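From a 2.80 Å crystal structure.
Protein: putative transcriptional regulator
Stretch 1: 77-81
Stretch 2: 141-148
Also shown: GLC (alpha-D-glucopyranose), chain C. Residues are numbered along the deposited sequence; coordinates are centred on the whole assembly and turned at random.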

ATOM      1  N   TYR A  77       0.815   5.859  16.567  1.00 52.35           N
ATOM      2  CA  TYR A  77       2.119   6.130  16.031  1.00 54.69           C
ATOM      3  C   TYR A  77       2.832   4.798  15.748  1.00 56.61           C
ATOM      4  O   TYR A  77       2.346   3.738  16.172  1.00 57.10           O
ATOM      5  CB  TYR A  77       2.916   6.956  17.025  1.00 54.43           C
ATOM      6  CG  TYR A  77       3.369   6.153  18.202  1.00 52.23           C
ATOM      7  CD1 TYR A  77       2.499   5.869  19.245  1.00 54.33           C
ATOM      8  CD2 TYR A  77       4.661   5.656  18.260  1.00 54.47           C
ATOM      9  CE1 TYR A  77       2.910   5.125  20.331  1.00 52.48           C
ATOM     10  CE2 TYR A  77       5.091   4.906  19.340  1.00 52.52           C
ATOM     11  CZ  TYR A  77       4.209   4.644  20.376  1.00 54.42           C
ATOM     12  OH  TYR A  77       4.618   3.896  21.446  1.00 52.08           O
ATOM     13  N   SER A  78       3.961   4.870  15.030  1.00 56.78           N
ATOM     14  CA  SER A  78       4.769   3.711  14.744  1.00 57.22           C
ATOM     15  C   SER A  78       6.247   4.001  14.798  1.00 58.78           C
ATOM     16  O   SER A  78       6.831   4.590  13.884  1.00 58.09           O
ATOM     17  CB  SER A  78       4.420   3.111  13.406  1.00 56.88           C
ATOM     18  OG  SER A  78       5.358   2.102  13.102  1.00 46.55           O
ATOM     19  N   ARG A  79       6.840   3.539  15.890  1.00 61.06           N
ATOM     20  CA  ARG A  79       8.226   3.762  16.189  1.00 62.31           C
ATOM     21  C   ARG A  79       8.934   2.441  16.132  1.00 63.47           C
ATOM     22  O   ARG A  79       8.367   1.415  16.471  1.00 63.33           O
ATOM     23  CB  ARG A  79       8.365   4.330  17.596  1.00 63.03           C
ATOM     24  CG  ARG A  79       9.733   4.919  17.853  1.00 72.82           C
ATOM     25  CD  ARG A  79       9.899   5.340  19.275  1.00 64.54           C
ATOM     26  NE  ARG A  79       9.058   6.487  19.605  1.00 72.99           N
ATOM     27  CZ  ARG A  79       8.087   6.475  20.520  1.00 65.59           C
ATOM     28  NH1 ARG A  79       7.815   5.370  21.228  1.00 72.75           N
ATOM     29  NH2 ARG A  79       7.389   7.587  20.728  1.00 73.25           N
ATOM     30  N   GLU A  80      10.189   2.499  15.700  1.00 65.24           N
ATOM     31  CA  GLU A  80      11.126   1.383  15.683  1.00 66.05           C
ATOM     32  C   GLU A  80      11.533   0.980  17.120  1.00 65.40           C
ATOM     33  O   GLU A  80      11.889   1.852  17.933  1.00 65.03           O
ATOM     34  CB  GLU A  80      12.352   1.833  14.888  1.00 67.04           C
ATOM     35  CG  GLU A  80      13.184   0.717  14.270  1.00 96.97           C
ATOM     36  CD  GLU A  80      14.581   1.185  13.865  1.00 68.87           C
ATOM     37  OE1 GLU A  80      14.767   2.417  13.707  1.00 96.97           O
ATOM     38  OE2 GLU A  80      15.487   0.322  13.719  1.00 96.93           O
ATOM     39  N   ASN A  81      11.493  -0.328  17.424  1.00 64.86           N
ATOM     40  CA  ASN A  81      11.808  -0.848  18.779  1.00 64.28           C
ATOM     41  C   ASN A  81      10.874  -0.271  19.830  1.00 62.45           C
ATOM     42  O   ASN A  81      11.292   0.139  20.927  1.00 63.29           O
ATOM     43  CB  ASN A  81      13.252  -0.526  19.221  1.00 65.31           C
ATOM     44  CG  ASN A  81      14.300  -1.268  18.426  1.00 86.21           C
ATOM     45  OD1 ASN A  81      14.004  -2.252  17.730  1.00 65.92           O
ATOM     46  ND2 ASN A  81      15.548  -0.798  18.526  1.00 65.85           N
TER
HETATM   47  C1  GLC C   2       0.446   9.197  11.845  0.80 64.38           C
HETATM   48  C2  GLC C   2       0.985   7.942  12.499  0.80 67.12           C
HETATM   49  C3  GLC C   2       1.956   7.318  11.512  0.80 63.80           C
HETATM   50  C4  GLC C   2       1.248   7.000  10.182  0.80 66.70           C
HETATM   51  C5  GLC C   2       0.544   8.225   9.648  0.80 63.54           C
HETATM   52  C6  GLC C   2      -0.275   7.829   8.443  0.80 66.30           C
HETATM   53  O2  GLC C   2       1.657   8.305  13.683  0.80 64.29           O
HETATM   54  O3  GLC C   2       2.549   6.216  12.162  0.80 67.39           O
HETATM   55  O4  GLC C   2       2.159   6.726   9.165  0.80 62.79           O
HETATM   56  O5  GLC C   2      -0.249   8.847  10.653  0.80 67.28           O
HETATM   57  O6  GLC C   2       0.366   8.401   7.335  0.80 63.06           O
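Stretch 2 (141-148) SDLLVTRD

Stretch 2 meets stretch 1 through a short loop, with one extended residue, Leu143, just before a helix. Stretch 1 forms no regular helix or strand, yet its backbone is extended from Tyr77 to Glu80, and Arg79 and Leu143 make a single beta bridge with their CA atoms 4.6 Å apart. The two chains run antiparallel: the CA atoms of Glu80 and Asp142 lie 5.6 Å apart, and those of Ser78 and Leu144 5.9 Å apart, so that stepping forward along stretch 2 means stepping back along stretch 1. Together the two stretches bury 368 Å² of surface.

Ser141 begins stretch 2 in an exposed position and makes no contact with stretch 1. The pairing starts at Asp142, whose backbone O accepts a hydrogen bond from Glu80 N at 3.0 Å. With an N-H...O angle of 172°, this bond is nearly straight. The same Asp142 O also lies 3.6 Å from Arg79 CA, in a CA-H...O contact of the kind common between extended chains. The Asp142 side chain leaves its backbone sideways, but its end comes nearer to stretch 1. There Asp142 OD1 forms a salt bridge with Arg79 NE at 3.6 Å, meeting the guanidinium at its edge, near the plane in which its N-H groups lie. A short acidic side chain suits this place, since it can set a carboxylate beside the arginine while the backbone remains paired.

Leu143, with phi/psi of -88/141°, is the one extended residue of the stretch. It occupies the bridge position opposite Arg79 and is also the N-cap residue of the helix. Its side chain starts sideways and then bends nearer, bringing Leu143 CD2 to 3.8 Å from Arg79 CB. A buried leucine can thus pack against the aliphatic base of an arginine whose charged end is engaged farther out.

At Leu144 the backbone turns helical, with phi/psi of -79/-30°. Leu144 N donates to Ser78 O at 3.0 Å and 161°, completing the pair of backbone hydrogen bonds around the bridge. An amide in the first turn of a helix has no earlier helical carbonyl to bind, so it is free to take a partner on a neighbouring chain. The CA-to-CB bond of Leu144 points toward stretch 1, and Leu144 CD1 packs 3.3 Å from Ser78 OG; the small serine leaves room for this close approach.

Val145 and Thr146 carry the helix onward without touching stretch 1. Val145 instead faces the glucose, with Val145 CB 3.4 Å from GLC O4, while Tyr77 CA lies 3.2 Å from GLC O2.

One turn beyond Leu143, Arg147 N bonds to Leu143 O at 3.2 Å, and the Arg147 side chain reaches back to stretch 1. Arg147 NH2 forms a salt bridge with Glu80 OE1 at 2.7 Å; the accompanying hydrogen bond from Arg147 NH1 to Glu80 OE1, at 3.1 Å, is weak. Long side chains on both partners allow their charges to meet. Asp148, buried and out of reach of stretch 1, continues the helix through Asp148 N to Leu144 O at 2.9 Å.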

ATOM      1  N   SER A 141      13.892  10.412  13.290  1.00 57.70           N
ATOM      2  CA  SER A 141      14.384   9.347  12.389  1.00 58.52           C
ATOM      3  C   SER A 141      13.676   8.039  12.696  1.00 58.49           C
ATOM      4  O   SER A 141      13.370   7.271  11.788  1.00 58.90           O
ATOM      5  CB  SER A 141      15.892   9.097  12.552  1.00 58.68           C
ATOM      6  OG  SER A 141      16.655  10.267  12.346  1.00 98.98           O
ATOM      7  N   ASP A 142      13.431   7.801  13.984  1.00 57.88           N
ATOM      8  CA  ASP A 142      12.977   6.507  14.463  1.00 57.94           C
ATOM      9  C   ASP A 142      11.501   6.216  14.182  1.00 56.23           C
ATOM     10  O   ASP A 142      11.025   5.106  14.458  1.00 55.49           O
ATOM     11  CB  ASP A 142      13.271   6.367  15.955  1.00 59.45           C
ATOM     12  CG  ASP A 142      12.493   7.352  16.797  1.00 78.56           C
ATOM     13  OD1 ASP A 142      12.159   6.983  17.940  1.00 60.58           O
ATOM     14  OD2 ASP A 142      12.216   8.489  16.326  1.00 60.90           O
ATOM     15  N   LEU A 143      10.792   7.212  13.650  1.00 55.30           N
ATOM     16  CA  LEU A 143       9.400   7.038  13.243  1.00 54.78           C
ATOM     17  C   LEU A 143       9.283   6.546  11.810  1.00 53.89           C
ATOM     18  O   LEU A 143      10.035   6.968  10.928  1.00 54.19           O
ATOM     19  CB  LEU A 143       8.606   8.317  13.420  1.00 55.30           C
ATOM     20  CG  LEU A 143       8.374   8.778  14.851  1.00 56.54           C
ATOM     21  CD1 LEU A 143       7.220   9.731  14.829  1.00 56.43           C
ATOM     22  CD2 LEU A 143       8.035   7.627  15.768  1.00 56.14           C
ATOM     23  N   LEU A 144       8.346   5.647  11.561  1.00 52.51           N
ATOM     24  CA  LEU A 144       8.351   5.041  10.256  1.00 51.77           C
ATOM     25  C   LEU A 144       7.735   5.899   9.167  1.00 50.48           C
ATOM     26  O   LEU A 144       8.150   5.819   8.010  1.00 50.35           O
ATOM     27  CB  LEU A 144       7.801   3.630  10.303  1.00 52.63           C
ATOM     28  CG  LEU A 144       8.963   2.789  10.845  1.00 68.40           C
ATOM     29  CD1 LEU A 144       8.465   1.821  11.895  1.00 53.43           C
ATOM     30  CD2 LEU A 144       9.736   2.081   9.718  1.00 52.95           C
ATOM     31  N   VAL A 145       6.770   6.733   9.534  1.00 49.61           N
ATOM     32  CA  VAL A 145       6.241   7.686   8.577  1.00 48.92           C
ATOM     33  C   VAL A 145       7.362   8.596   8.016  1.00 48.91           C
ATOM     34  O   VAL A 145       7.376   8.904   6.821  1.00 48.36           O
ATOM     35  CB  VAL A 145       5.066   8.490   9.148  1.00 48.67           C
ATOM     36  CG1 VAL A 145       5.488   9.323  10.375  1.00 36.96           C
ATOM     37  CG2 VAL A 145       4.479   9.379   8.066  1.00 37.35           C
ATOM     38  N   THR A 146       8.310   8.981   8.870  1.00 49.21           N
ATOM     39  CA  THR A 146       9.464   9.747   8.422  1.00 50.26           C
ATOM     40  C   THR A 146      10.406   8.942   7.518  1.00 51.50           C
ATOM     41  O   THR A 146      10.816   9.432   6.478  1.00 52.38           O
ATOM     42  CB  THR A 146      10.249  10.360   9.595  1.00 50.52           C
ATOM     43  OG1 THR A 146       9.343  11.068  10.450  1.00 58.99           O
ATOM     44  CG2 THR A 146      11.306  11.337   9.082  1.00 58.65           C
ATOM     45  N   ARG A 147      10.748   7.717   7.888  1.00 52.06           N
ATOM     46  CA  ARG A 147      11.631   6.926   7.049  1.00 53.07           C
ATOM     47  C   ARG A 147      11.023   6.726   5.679  1.00 52.42           C
ATOM     48  O   ARG A 147      11.728   6.801   4.680  1.00 53.19           O
ATOM     49  CB  ARG A 147      11.910   5.556   7.666  1.00 55.31           C
ATOM     50  CG  ARG A 147      13.241   5.384   8.313  1.00 90.83           C
ATOM     51  CD  ARG A 147      13.540   3.895   8.351  1.00 58.88           C
ATOM     52  NE  ARG A 147      14.642   3.578   9.261  1.00 91.88           N
ATOM     53  CZ  ARG A 147      14.550   3.535  10.595  1.00 60.87           C
ATOM     54  NH1 ARG A 147      13.406   3.795  11.228  1.00 92.06           N
ATOM     55  NH2 ARG A 147      15.633   3.232  11.305  1.00 92.45           N
ATOM     56  N   ASP A 148       9.726   6.443   5.639  1.00 51.47           N
ATOM     57  CA  ASP A 148       9.044   6.157   4.387  1.00 51.64           C
ATOM     58  C   ASP A 148       9.004   7.377   3.488  1.00 50.55           C
ATOM     59  O   ASP A 148       9.309   7.279   2.288  1.00 50.04           O
ATOM     60  CB  ASP A 148       7.602   5.715   4.635  1.00 53.03           C
ATOM     61  CG  ASP A 148       7.483   4.266   5.040  1.00 60.12           C
ATOM     62  OD1 ASP A 148       6.428   3.917   5.606  1.00 53.83           O
ATOM     63  OD2 ASP A 148       8.421   3.472   4.793  1.00 54.45           O
TER